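Local structure of putative lipoprotein (Bacteroides ovatus, 3OQQ) at residues A[51-56]-A[95-100]; A[60-65]-A[101-106]. The protein is of unknown function but is probably an extracellular lipoprotein, and it binds calcium ions. All coordinates share one frame; numbering follows the deposited sequence.

Running from the N terminus, the chain first passes through 51-56, which takes in the end of strand 46-54 and the turn after it, then enters 60-65 on strand 59-65. After strand 71-80 it reaches strand 96-104, which 95-100 enters from the preceding loop and 101-106 leaves at the other end. Interaction 1 pairs 51-56 with 95-100 and closes a loop of 38 residues; interaction 2 sets 60-65 against 101-106 and closes one of 35. The two cross, because their segments alternate along the chain. Strand 96-104 serves both, as a hydrogen-bonded neighbour of strand 46-54 and as a packing partner of strand 59-65. They meet where Leu-51 CD1 lies 3.7 Å from Val-101 CG1.

Interaction 1. Residues A[51-56]-A[95-100]; sequences LNVPAA and TNRLAS
With CG of Arg-97 set between its own backbone N and carbonyl carbon (chi1 75°) and the chain extended from there to NE, the side chain comes up against Val-53 CG2 and the backbone of Ala-55. CG lies 3.9 Å from Val-53 CG2, and NE ends 3.3 Å from Ala-55 O. The guanidinium has Ala-99 CB over one face, toward its rim, and its NH2 is hydrogen-bonded to Cys-57 O just beyond the segment. An alanine in place of Arg-97 would probably leave Cys-57 O without this donor and open a gap beside Val-53 CG2. That same CG2 methyl touches Ala-99 CB at 3.9 Å, on the sheet face that Leu-51 shares. Strand 51-54 is joined to strand 96-100 as an antiparallel ladder, in which Leu-51 with Ala-99 and Val-53 with Arg-97 are hydrogen-bonded pairs, each linked by two backbone bonds. Asn-52 with Leu-98 forms a non-hydrogen-bonded pair between them. After Pro-54 the strand gives way to a turn, and Ala-55 N bonds to Thr-95 O at 2.8 Å, approaching from above the carbonyl plane, 43° out of it. A water accepts from Ala-56 N and donates weakly to the same carbonyl oxygen. Asn-52, on the face it shares with Leu-98, crosses the side chain of Asn-96 obliquely, their amide planes 82° apart. Asn-52 OD1 sits 3.2 Å from Asn-96 CB, while the amide nitrogens turn elsewhere: Asn-52 ND2 to Ile-327 O at the end of helix 314-328, Asn-96 ND2 weakly to Thr-330 OG1.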
ATOM      1  N   LEU A  51       6.737  12.245   8.581  1.00 33.67           N
ATOM      2  CA  LEU A  51       6.628  10.818   8.332  1.00 31.87           C
ATOM      3  C   LEU A  51       5.174  10.352   8.441  1.00 34.29           C
ATOM      4  O   LEU A  51       4.372  10.935   9.172  1.00 34.24           O
ATOM      5  CB  LEU A  51       7.514  10.028   9.327  1.00 31.86           C
ATOM      6  CG  LEU A  51       9.015  10.387   9.461  1.00 36.88           C
ATOM      7  CD1 LEU A  51       9.637   9.633  10.620  1.00 37.60           C
ATOM      8  CD2 LEU A  51       9.795  10.058   8.205  1.00 37.68           C
ATOM      9  N   ASN A  52       4.837   9.314   7.690  1.00 29.76           N
ATOM     10  CA  ASN A  52       3.516   8.687   7.749  1.00 28.99           C
ATOM     11  C   ASN A  52       3.715   7.472   8.663  1.00 33.57           C
ATOM     12  O   ASN A  52       4.357   6.490   8.266  1.00 35.38           O
ATOM     13  CB  ASN A  52       3.016   8.346   6.331  1.00 25.19           C
ATOM     14  CG  ASN A  52       1.806   7.437   6.249  1.00 42.15           C
ATOM     15  OD1 ASN A  52       1.350   6.864   7.235  1.00 38.48           O
ATOM     16  ND2 ASN A  52       1.264   7.260   5.054  1.00 31.23           N
ATOM     17  N   VAL A  53       3.242   7.569   9.903  1.00 27.88           N
ATOM     18  CA  VAL A  53       3.489   6.547  10.919  1.00 27.53           C
ATOM     19  C   VAL A  53       2.198   5.847  11.400  1.00 31.97           C
ATOM     20  O   VAL A  53       1.146   6.472  11.301  1.00 32.38           O
ATOM     21  CB  VAL A  53       4.239   7.182  12.148  1.00 31.80           C
ATOM     22  CG1 VAL A  53       5.559   7.803  11.733  1.00 31.69           C
ATOM     23  CG2 VAL A  53       3.380   8.207  12.907  1.00 32.14           C
ATOM     24  N   PRO A  54       2.269   4.649  12.065  1.00 27.90           N
ATOM     25  CA  PRO A  54       1.050   4.058  12.665  1.00 27.13           C
ATOM     26  C   PRO A  54       0.381   5.042  13.638  1.00 33.60           C
ATOM     27  O   PRO A  54       1.083   5.798  14.311  1.00 31.44           O
ATOM     28  CB  PRO A  54       1.585   2.813  13.391  1.00 28.19           C
ATOM     29  CG  PRO A  54       2.843   2.460  12.655  1.00 31.65           C
ATOM     30  CD  PRO A  54       3.447   3.780  12.305  1.00 28.29           C
ATOM     31  N   ALA A  55      -0.972   5.107  13.645  1.00 33.02           N
ATOM     32  CA  ALA A  55      -1.706   6.094  14.456  1.00 34.07           C
ATOM     33  C   ALA A  55      -1.303   6.087  15.940  1.00 37.55           C
ATOM     34  O   ALA A  55      -1.101   7.161  16.494  1.00 36.25           O
ATOM     35  CB  ALA A  55      -3.206   5.895  14.316  1.00 34.91           C
ATOM     36  N   ALA A  56      -1.104   4.891  16.546  1.00 35.08           N
ATOM     37  CA  ALA A  56      -0.739   4.721  17.968  1.00 34.65           C
ATOM     38  C   ALA A  56       0.743   5.061  18.281  1.00 38.30           C
ATOM     39  O   ALA A  56       1.102   5.195  19.455  1.00 39.45           O
ATOM     40  CB  ALA A  56      -1.035   3.292  18.410  1.00 34.61           C
ATOM     41  N   THR A  95      -5.352   3.988   9.904  1.00 23.61           N
ATOM     42  CA  THR A  95      -4.574   3.303  10.949  1.00 25.30           C
ATOM     43  C   THR A  95      -3.209   3.991  11.032  1.00 34.83           C
ATOM     44  O   THR A  95      -2.304   3.518  11.718  1.00 38.04           O
ATOM     45  CB  THR A  95      -4.445   1.805  10.711  1.00 27.34           C
ATOM     46  OG1 THR A  95      -3.929   1.571   9.393  1.00 24.29           O
ATOM     47  CG2 THR A  95      -5.737   1.068  10.936  1.00 24.61           C
ATOM     48  N   ASN A  96      -3.077   5.125  10.331  1.00 30.35           N
ATOM     49  CA  ASN A  96      -1.855   5.908  10.298  1.00 29.83           C
ATOM     50  C   ASN A  96      -2.152   7.367  10.629  1.00 35.77           C
ATOM     51  O   ASN A  96      -3.317   7.737  10.752  1.00 37.10           O
ATOM     52  CB  ASN A  96      -1.176   5.780   8.933  1.00 27.74           C
ATOM     53  CG  ASN A  96      -2.039   6.112   7.720  1.00 58.05           C
ATOM     54  OD1 ASN A  96      -2.962   6.931   7.762  1.00 40.63           O
ATOM     55  ND2 ASN A  96      -1.744   5.473   6.594  1.00 60.47           N
ATOM     56  N   ARG A  97      -1.102   8.190  10.755  1.00 31.64           N
ATOM     57  CA  ARG A  97      -1.178   9.627  11.018  1.00 31.15           C
ATOM     58  C   ARG A  97       0.121  10.301  10.545  1.00 35.91           C
ATOM     59  O   ARG A  97       1.131   9.617  10.347  1.00 34.68           O
ATOM     60  CB  ARG A  97      -1.422   9.892  12.516  1.00 28.47           C
ATOM     61  CG  ARG A  97      -0.193   9.672  13.399  1.00 36.32           C
ATOM     62  CD  ARG A  97      -0.446  10.013  14.848  1.00 42.74           C
ATOM     63  NE  ARG A  97       0.731   9.734  15.668  1.00 45.06           N
ATOM     64  CZ  ARG A  97       1.476  10.670  16.243  1.00 59.70           C
ATOM     65  NH1 ARG A  97       1.157  11.952  16.120  1.00 47.91           N
ATOM     66  NH2 ARG A  97       2.533  10.333  16.965  1.00 51.83           N
ATOM     67  N   LEU A  98       0.093  11.628  10.370  1.00 33.76           N
ATOM     68  CA  LEU A  98       1.275  12.418  10.033  1.00 33.53           C
ATOM     69  C   LEU A  98       1.964  12.824  11.310  1.00 37.36           C
ATOM     70  O   LEU A  98       1.308  13.232  12.281  1.00 35.17           O
ATOM     71  CB  LEU A  98       0.929  13.675   9.223  1.00 34.19           C
ATOM     72  CG  LEU A  98       0.687  13.505   7.746  1.00 39.03           C
ATOM     73  CD1 LEU A  98       0.264  14.828   7.132  1.00 39.33           C
ATOM     74  CD2 LEU A  98       1.901  12.910   7.035  1.00 41.56           C
ATOM     75  N   ALA A  99       3.293  12.711  11.326  1.00 35.67           N
ATOM     76  CA  ALA A  99       4.073  13.113  12.491  1.00 35.81           C
ATOM     77  C   ALA A  99       5.396  13.673  12.029  1.00 39.23           C
ATOM     78  O   ALA A  99       5.775  13.516  10.859  1.00 39.19           O
ATOM     79  CB  ALA A  99       4.269  11.939  13.441  1.00 35.99           C
ATOM     80  N   SER A 100       6.071  14.372  12.933  1.00 35.03           N
ATOM     81  CA  SER A 100       7.344  15.013  12.669  1.00 34.89           C
ATOM     82  C   SER A 100       8.380  14.522  13.652  1.00 38.65           C
ATOM     83  O   SER A 100       8.053  14.234  14.818  1.00 38.38           O
ATOM     84  CB  SER A 100       7.203  16.526  12.761  1.00 37.84           C
ATOM     85  OG  SER A 100       8.419  17.165  12.430  1.00 45.69           O
TER
HETATM   86  O   HOH W   1      -2.028   2.363  14.863  1.00 34.75           O

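Interaction 2. Residues A[60-65]-A[101-106]; sequences VYMKYN and VTLALP
Apolar side chains carry most of the contact between Val-60, Met-62 and Tyr-64 on strand 59-65 and Val-101 and Leu-103 on strand 96-104, with Pro-106 just after it. Val-60 CG2 meets Val-101 CG2 methyl to methyl at 3.6 Å. Further along, Met-62, a selenomethionine in the crystal, passes its SE beside Leu-103 CD2 at 4.1 Å. Its chain bends at the last torsion (chi3 77°), placing CE 3.7 Å from Pro-106 CD, the two side chains meeting tip to tip. The same CE lies 3.5 Å from Ala-104 O, so the methyl also rests against a backbone carbonyl. An aromatic contact follows at the far end. Pro-106 CD stands over one face of the Tyr-64 ring in a CH-pi contact, 4.2 Å from the centroid and 16° off the ring normal. Pro-106 CG comes closer to the phenol end, 3.6 Å from Tyr-64 CZ. No hydrogen bond joins the segments: the short strand segments run 25° from parallel, but their axes stay 9.5 Å apart, too far for backbone pairing. Both strands pair instead with strand 71-80, and Met-62 and Val-101 each touch Phe-76 on it. The geometry is consistent with antiparallel strands that curl, so that the two neighbours of strand 71-80 bring side chains such as Val-60, Met-62 and Val-101 toward each other. Val-23 and Val-25 of strand 23-26 and Leu-37 and Val-41 of strand 36-41 add to this interior. Tyr-64 OH, in contact with Pro-106 CB and CG, is hydrogen-bonded to Asp-108 OD1. Adhesion across this interface therefore depends on shape and hydrophobic burial, while the tyrosine hydroxyl finds its polar partner just past the proline.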
ATOM      1  N   VAL A  60       9.975   6.981  17.358  1.00 27.93           N
ATOM      2  CA  VAL A  60      10.609   6.280  16.243  1.00 27.67           C
ATOM      3  C   VAL A  60      12.055   5.932  16.627  1.00 31.31           C
ATOM      4  O   VAL A  60      12.621   6.480  17.593  1.00 31.94           O
ATOM      5  CB  VAL A  60      10.499   6.993  14.865  1.00 31.18           C
ATOM      6  CG1 VAL A  60       9.064   6.989  14.371  1.00 30.03           C
ATOM      7  CG2 VAL A  60      11.055   8.409  14.913  1.00 32.30           C
ATOM      8  N   TYR A  61      12.622   4.984  15.894  1.00 25.69           N
ATOM      9  CA  TYR A  61      13.941   4.438  16.167  1.00 24.99           C
ATOM     10  C   TYR A  61      14.856   4.621  14.992  1.00 26.01           C
ATOM     11  O   TYR A  61      14.579   4.148  13.890  1.00 23.59           O
ATOM     12  CB  TYR A  61      13.827   2.943  16.551  1.00 25.68           C
ATOM     13  CG  TYR A  61      12.885   2.742  17.715  1.00 28.72           C
ATOM     14  CD1 TYR A  61      11.516   2.572  17.510  1.00 31.00           C
ATOM     15  CD2 TYR A  61      13.344   2.798  19.024  1.00 30.63           C
ATOM     16  CE1 TYR A  61      10.631   2.455  18.579  1.00 31.62           C
ATOM     17  CE2 TYR A  61      12.466   2.697  20.104  1.00 32.34           C
ATOM     18  CZ  TYR A  61      11.111   2.514  19.874  1.00 41.94           C
ATOM     19  OH  TYR A  61      10.240   2.363  20.921  1.00 48.58           O
HETATM   20  N   MSE A  62      15.951   5.331  15.241  1.00 22.01           N
HETATM   21  CA  MSE A  62      16.966   5.598  14.233  1.00 21.46           C
HETATM   22  C   MSE A  62      18.103   4.601  14.410  1.00 27.52           C
HETATM   23  O   MSE A  62      18.747   4.586  15.466  1.00 25.05           O
HETATM   24  CB  MSE A  62      17.470   7.050  14.369  1.00 22.95           C
HETATM   25  CG  MSE A  62      18.488   7.456  13.303  1.00 27.55           C
HETATM   26 SE   MSE A  62      19.275   9.202  13.650  0.75 33.18          SE
HETATM   27  CE  MSE A  62      20.465   8.689  14.999  1.00 29.20           C
ATOM     28  N   LYS A  63      18.315   3.742  13.399  1.00 26.04           N
ATOM     29  CA  LYS A  63      19.437   2.806  13.418  1.00 26.39           C
ATOM     30  C   LYS A  63      20.595   3.481  12.697  1.00 28.94           C
ATOM     31  O   LYS A  63      20.398   4.088  11.627  1.00 26.39           O
ATOM     32  CB  LYS A  63      19.090   1.440  12.811  1.00 28.87           C
ATOM     33  CG  LYS A  63      18.052   0.693  13.660  1.00 51.28           C
ATOM     34  CD  LYS A  63      18.343  -0.783  13.889  1.00 61.33           C
ATOM     35  CE  LYS A  63      17.199  -1.394  14.671  1.00 72.20           C
ATOM     36  NZ  LYS A  63      17.636  -2.123  15.890  1.00 78.52           N
ATOM     37  N   TYR A  64      21.789   3.430  13.305  1.00 24.99           N
ATOM     38  CA  TYR A  64      22.943   4.075  12.703  1.00 25.36           C
ATOM     39  C   TYR A  64      24.230   3.264  12.907  1.00 31.22           C
ATOM     40  O   TYR A  64      24.348   2.498  13.867  1.00 31.53           O
ATOM     41  CB  TYR A  64      23.108   5.502  13.274  1.00 25.79           C
ATOM     42  CG  TYR A  64      23.539   5.572  14.734  1.00 24.48           C
ATOM     43  CD1 TYR A  64      22.596   5.615  15.758  1.00 25.95           C
ATOM     44  CD2 TYR A  64      24.885   5.698  15.081  1.00 24.06           C
ATOM     45  CE1 TYR A  64      22.982   5.738  17.092  1.00 27.99           C
ATOM     46  CE2 TYR A  64      25.282   5.822  16.411  1.00 24.94           C
ATOM     47  CZ  TYR A  64      24.326   5.850  17.411  1.00 32.04           C
ATOM     48  OH  TYR A  64      24.708   5.974  18.721  1.00 34.10           O
ATOM     49  N   ASN A  65      25.205   3.488  12.014  1.00 26.64           N
ATOM     50  CA  ASN A  65      26.525   2.880  12.044  1.00 26.17           C
ATOM     51  C   ASN A  65      27.400   3.651  12.981  1.00 31.23           C
ATOM     52  O   ASN A  65      27.472   4.883  12.893  1.00 32.76           O
ATOM     53  CB  ASN A  65      27.141   2.860  10.633  1.00 22.86           C
ATOM     54  CG  ASN A  65      26.316   2.069   9.661  1.00 36.87           C
ATOM     55  OD1 ASN A  65      25.899   0.960   9.957  1.00 31.77           O
ATOM     56  ND2 ASN A  65      26.016   2.628   8.504  1.00 30.42           N
ATOM     57  N   VAL A 101       9.632  14.421  13.172  1.00 33.36           N
ATOM     58  CA  VAL A 101      10.767  13.976  13.973  1.00 32.00           C
ATOM     59  C   VAL A 101      11.947  14.866  13.636  1.00 36.72           C
ATOM     60  O   VAL A 101      12.086  15.285  12.491  1.00 38.09           O
ATOM     61  CB  VAL A 101      11.068  12.460  13.756  1.00 33.23           C
ATOM     62  CG1 VAL A 101      11.674  12.176  12.379  1.00 32.57           C
ATOM     63  CG2 VAL A 101      11.944  11.891  14.858  1.00 32.11           C
ATOM     64  N   THR A 102      12.767  15.181  14.632  1.00 32.85           N
ATOM     65  CA  THR A 102      13.987  15.950  14.428  1.00 32.81           C
ATOM     66  C   THR A 102      15.122  15.007  14.765  1.00 33.45           C
ATOM     67  O   THR A 102      15.299  14.622  15.913  1.00 30.47           O
ATOM     68  CB  THR A 102      13.977  17.260  15.207  1.00 42.84           C
ATOM     69  OG1 THR A 102      12.919  18.054  14.672  1.00 44.23           O
ATOM     70  CG2 THR A 102      15.296  18.029  15.069  1.00 42.51           C
ATOM     71  N   LEU A 103      15.824  14.559  13.732  1.00 30.08           N
ATOM     72  CA  LEU A 103      16.934  13.637  13.901  1.00 29.03           C
ATOM     73  C   LEU A 103      18.213  14.403  14.249  1.00 34.06           C
ATOM     74  O   LEU A 103      18.408  15.547  13.823  1.00 33.34           O
ATOM     75  CB  LEU A 103      17.135  12.811  12.619  1.00 27.53           C
ATOM     76  CG  LEU A 103      15.953  11.963  12.125  1.00 29.24           C
ATOM     77  CD1 LEU A 103      16.283  11.352  10.782  1.00 28.19           C
ATOM     78  CD2 LEU A 103      15.555  10.869  13.145  1.00 25.87           C
ATOM     79  N   ALA A 104      19.086  13.750  15.007  1.00 31.34           N
ATOM     80  CA  ALA A 104      20.403  14.256  15.388  1.00 32.33           C
ATOM     81  C   ALA A 104      21.321  13.071  15.516  1.00 33.85           C
ATOM     82  O   ALA A 104      20.901  11.997  15.980  1.00 32.13           O
ATOM     83  CB  ALA A 104      20.336  15.050  16.694  1.00 33.99           C
ATOM     84  N   LEU A 105      22.545  13.239  15.049  1.00 29.79           N
ATOM     85  CA  LEU A 105      23.559  12.195  15.073  1.00 29.30           C
ATOM     86  C   LEU A 105      24.327  12.154  16.405  1.00 33.19           C
ATOM     87  O   LEU A 105      25.026  13.123  16.741  1.00 32.99           O
ATOM     88  CB  LEU A 105      24.538  12.425  13.911  1.00 29.67           C
ATOM     89  CG  LEU A 105      24.784  11.327  12.907  1.00 32.87           C
ATOM     90  CD1 LEU A 105      23.488  10.727  12.381  1.00 31.48           C
ATOM     91  CD2 LEU A 105      25.606  11.853  11.770  1.00 33.78           C
ATOM     92  N   PRO A 106      24.270  11.003  17.145  1.00 29.63           N
ATOM     93  CA  PRO A 106      25.071  10.870  18.377  1.00 29.99           C
ATOM     94  C   PRO A 106      26.562  10.994  18.062  1.00 37.16           C
ATOM     95  O   PRO A 106      26.957  10.826  16.910  1.00 36.35           O
ATOM     96  CB  PRO A 106      24.710   9.459  18.869  1.00 29.98           C
ATOM     97  CG  PRO A 106      23.379   9.187  18.261  1.00 32.13           C
ATOM     98  CD  PRO A 106      23.507   9.766  16.892  1.00 27.87           C
TER